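Local coordinates for protein glycoside hydrolase family 31 (Trueperella pyogenes, PDB 5I0G) that degrades the cyclic tetrasaccharide cycloalternan, probably by cleaving its alpha-glucosidic linkages as a family 31 glycoside hydrolase, at residues F464-G469 and T513-G518. The protein carries 1 engineered substitution. Residues are numbered along the deposited sequence; the frame is centred on the assembly and turned at random.
Sequences FKTDGG and TFSRSG. With GLC (alpha-D-glucopyranose), chain B; GLC (alpha-D-glucopyranose), chain C.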
loop_
_atom_site.group_PDB
_atom_site.type_symbol
_atom_site.label_atom_id
_atom_site.label_comp_id
_atom_site.label_asym_id
_atom_site.label_seq_id
_atom_site.Cartn_x
_atom_site.Cartn_y
_atom_site.Cartn_z
ATOM N N PHE A 464 -2.440 16.841 2.200
ATOM C CA PHE A 464 -1.256 16.164 2.719
ATOM C C PHE A 464 -1.031 14.884 1.926
ATOM O O PHE A 464 -1.990 14.177 1.626
ATOM C CB PHE A 464 -1.465 15.775 4.177
ATOM C CG PHE A 464 -1.486 16.932 5.144
ATOM C CD1 PHE A 464 -0.304 17.506 5.583
ATOM C CD2 PHE A 464 -2.685 17.421 5.644
ATOM C CE1 PHE A 464 -0.315 18.559 6.501
ATOM C CE2 PHE A 464 -2.709 18.487 6.538
ATOM C CZ PHE A 464 -1.518 19.048 6.983
ATOM N N LYS A 465 0.233 14.581 1.614
ATOM C CA LYS A 465 0.602 13.303 1.043
ATOM C C LYS A 465 0.962 12.470 2.242
ATOM O O LYS A 465 2.053 12.600 2.807
ATOM C CB LYS A 465 1.753 13.393 0.024
ATOM C CG LYS A 465 2.182 12.040 -0.550
ATOM C CD LYS A 465 3.075 12.160 -1.782
ATOM C CE LYS A 465 3.595 10.796 -2.214
ATOM N NZ LYS A 465 4.657 10.844 -3.259
ATOM N N THR A 466 -0.013 11.666 2.652
ATOM C CA THR A 466 0.052 10.877 3.864
ATOM C C THR A 466 0.719 9.560 3.518
ATOM O O THR A 466 0.051 8.563 3.287
ATOM C CB THR A 466 -1.361 10.647 4.448
ATOM O OG1 THR A 466 -2.306 10.489 3.376
ATOM C CG2 THR A 466 -1.756 11.829 5.305
ATOM N N ASP A 467 2.044 9.589 3.483
ATOM C CA ASP A 467 2.874 8.480 3.005
ATOM C C ASP A 467 3.048 7.450 4.107
ATOM O O ASP A 467 2.757 7.737 5.268
ATOM C CB ASP A 467 4.256 9.013 2.575
ATOM C CG ASP A 467 4.906 8.178 1.485
ATOM O OD1 ASP A 467 4.655 6.940 1.394
ATOM O OD2 ASP A 467 5.671 8.781 0.705
ATOM N N GLY A 468 3.549 6.268 3.754
ATOM C CA GLY A 468 3.807 5.211 4.737
ATOM C C GLY A 468 2.531 4.592 5.303
ATOM O O GLY A 468 1.584 4.368 4.557
ATOM N N GLY A 469 2.495 4.376 6.622
ATOM C CA GLY A 469 1.445 3.629 7.309
ATOM C C GLY A 469 1.545 2.121 7.531
ATOM O O GLY A 469 0.711 1.562 8.246
ATOM N N THR A 513 -6.309 13.901 1.268
ATOM C CA THR A 513 -5.138 13.152 1.664
ATOM C C THR A 513 -4.777 12.286 0.469
ATOM O O THR A 513 -5.672 11.845 -0.264
ATOM C CB THR A 513 -5.411 12.266 2.897
ATOM O OG1 THR A 513 -6.534 11.403 2.661
ATOM C CG2 THR A 513 -5.666 13.115 4.126
ATOM N N PHE A 514 -3.479 12.026 0.304
ATOM C CA PHE A 514 -2.930 11.269 -0.813
ATOM C C PHE A 514 -2.035 10.176 -0.213
ATOM O O PHE A 514 -0.957 10.485 0.322
ATOM C CB PHE A 514 -2.157 12.254 -1.699
ATOM C CG PHE A 514 -1.700 11.711 -3.031
ATOM C CD1 PHE A 514 -2.587 11.202 -3.938
ATOM C CD2 PHE A 514 -0.366 11.810 -3.409
ATOM C CE1 PHE A 514 -2.165 10.767 -5.191
ATOM C CE2 PHE A 514 0.074 11.363 -4.649
ATOM C CZ PHE A 514 -0.829 10.854 -5.550
ATOM N N SER A 515 -2.487 8.910 -0.283
ATOM C CA SER A 515 -1.870 7.808 0.480
ATOM C C SER A 515 -1.519 6.662 -0.437
ATOM O O SER A 515 -2.077 6.537 -1.514
ATOM C CB SER A 515 -2.835 7.262 1.562
ATOM O OG SER A 515 -3.413 8.265 2.371
ATOM N N ARG A 516 -0.609 5.800 -0.004
ATOM C CA ARG A 516 -0.291 4.581 -0.744
ATOM C C ARG A 516 -0.866 3.326 -0.092
ATOM O O ARG A 516 -1.176 2.354 -0.798
ATOM C CB ARG A 516 1.219 4.428 -0.939
ATOM C CG ARG A 516 1.992 4.200 0.347
ATOM C CD ARG A 516 3.479 4.178 0.134
ATOM N NE ARG A 516 4.151 3.577 1.285
ATOM C CZ ARG A 516 5.453 3.659 1.543
ATOM N NH1 ARG A 516 6.272 4.372 0.781
ATOM N NH2 ARG A 516 5.940 3.040 2.599
ATOM N N SER A 517 -0.987 3.320 1.240
ATOM C CA SER A 517 -1.464 2.132 1.949
ATOM C C SER A 517 -2.862 2.286 2.500
ATOM O O SER A 517 -3.360 3.383 2.742
ATOM C CB SER A 517 -0.483 1.668 3.035
ATOM O OG SER A 517 -0.391 2.595 4.103
ATOM N N GLY A 518 -3.501 1.141 2.684
ATOM C CA GLY A 518 -4.865 1.122 3.122
ATOM C C GLY A 518 -5.367 -0.258 3.411
ATOM O O GLY A 518 -4.598 -1.237 3.413
HETATM C C1 GLC B . 8.657 6.882 -0.233
HETATM C C2 GLC B . 7.572 7.082 -1.295
HETATM C C3 GLC B . 8.012 8.116 -2.320
HETATM C C4 GLC B . 8.518 9.401 -1.677
HETATM C C5 GLC B . 9.549 9.083 -0.607
HETATM C C6 GLC B . 9.951 10.326 0.163
HETATM O O2 GLC B . 7.275 5.850 -1.979
HETATM O O3 GLC B . 6.942 8.451 -3.211
HETATM O O4 GLC B . 9.131 10.209 -2.682
HETATM O O5 GLC B . 9.035 8.131 0.332
HETATM O O6 GLC B . 11.160 9.999 0.840
HETATM C C1 GLC C . 13.261 5.272 0.331
HETATM C C2 GLC C . 12.131 5.776 -0.567
HETATM C C3 GLC C . 10.776 5.744 0.152
HETATM C C4 GLC C . 10.540 4.318 0.670
HETATM C C5 GLC C . 11.707 3.940 1.581
HETATM C C6 GLC C . 11.548 2.610 2.325
HETATM O O2 GLC C . 12.420 7.106 -1.019
HETATM O O3 GLC C . 9.780 6.170 -0.797
HETATM O O4 GLC C . 9.310 4.204 1.384
HETATM O O5 GLC C . 12.918 3.966 0.807
HETATM O O6 GLC C . 11.334 1.512 1.440
HETATM O O HOH W 1 0.145 5.953 2.627
#
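Arg516 reaches across the C-terminal ends of two neighbouring parallel strands, 464-466 and 513-515 of the TIM barrel, to lie beside Asp467 in the glycan pocket. Outward from CB, CG sits between its own backbone N and carbonyl carbon (chi1 66°), and the chain then runs extended to NE, a course that carries CG (4.0 Å) and CD (3.3 Å) past Asp467 OD1. NE makes a salt bridge to Glu470, the residue following 464-469. CZ passes the same Asp467 oxygen, Gly468 N lies over that guanidinium face toward its rim, and NH2 comes 3.7 Å from Gly468 CA. NH1 meets three oxygens. Asp467 OD1, 3.1 Å from NH1, sits well out of the guanidinium plane, with the carboxylate turned 87° to it, so this salt bridge is one of charge alone. In plane, NH1 gives a nearly straight bond (171°) to O4 of the chain C glucose and a weak one to O2 of the chain B glucose. Asp467 OD1 also accepts from Gly468 N, on its anti side at 2.7 Å, while OD2 accepts a hydrogen bond from Trp387. Lys465, extended alongside Phe514 with CD at the ring edge, makes a salt bridge to Glu330 and a weak hydrogen bond from NZ to O3 of the chain B glucose.

Behind the pocket, Phe514 N donates to Phe464 O at 2.9 Å, and Thr466 OG1 meets Ser515 OG at 2.7 Å. Ser517 OG donates to Gly468 O (2.7 Å), which also accepts a hydrogen bond from water 1; that water donates to Thr466 O and accepts from Arg516 N. Because Asp467 meets the guanidinium over its face, NH1 can address sugars on both sides of the 1,3 link between the two glucoses, consistent with recognition of that linkage.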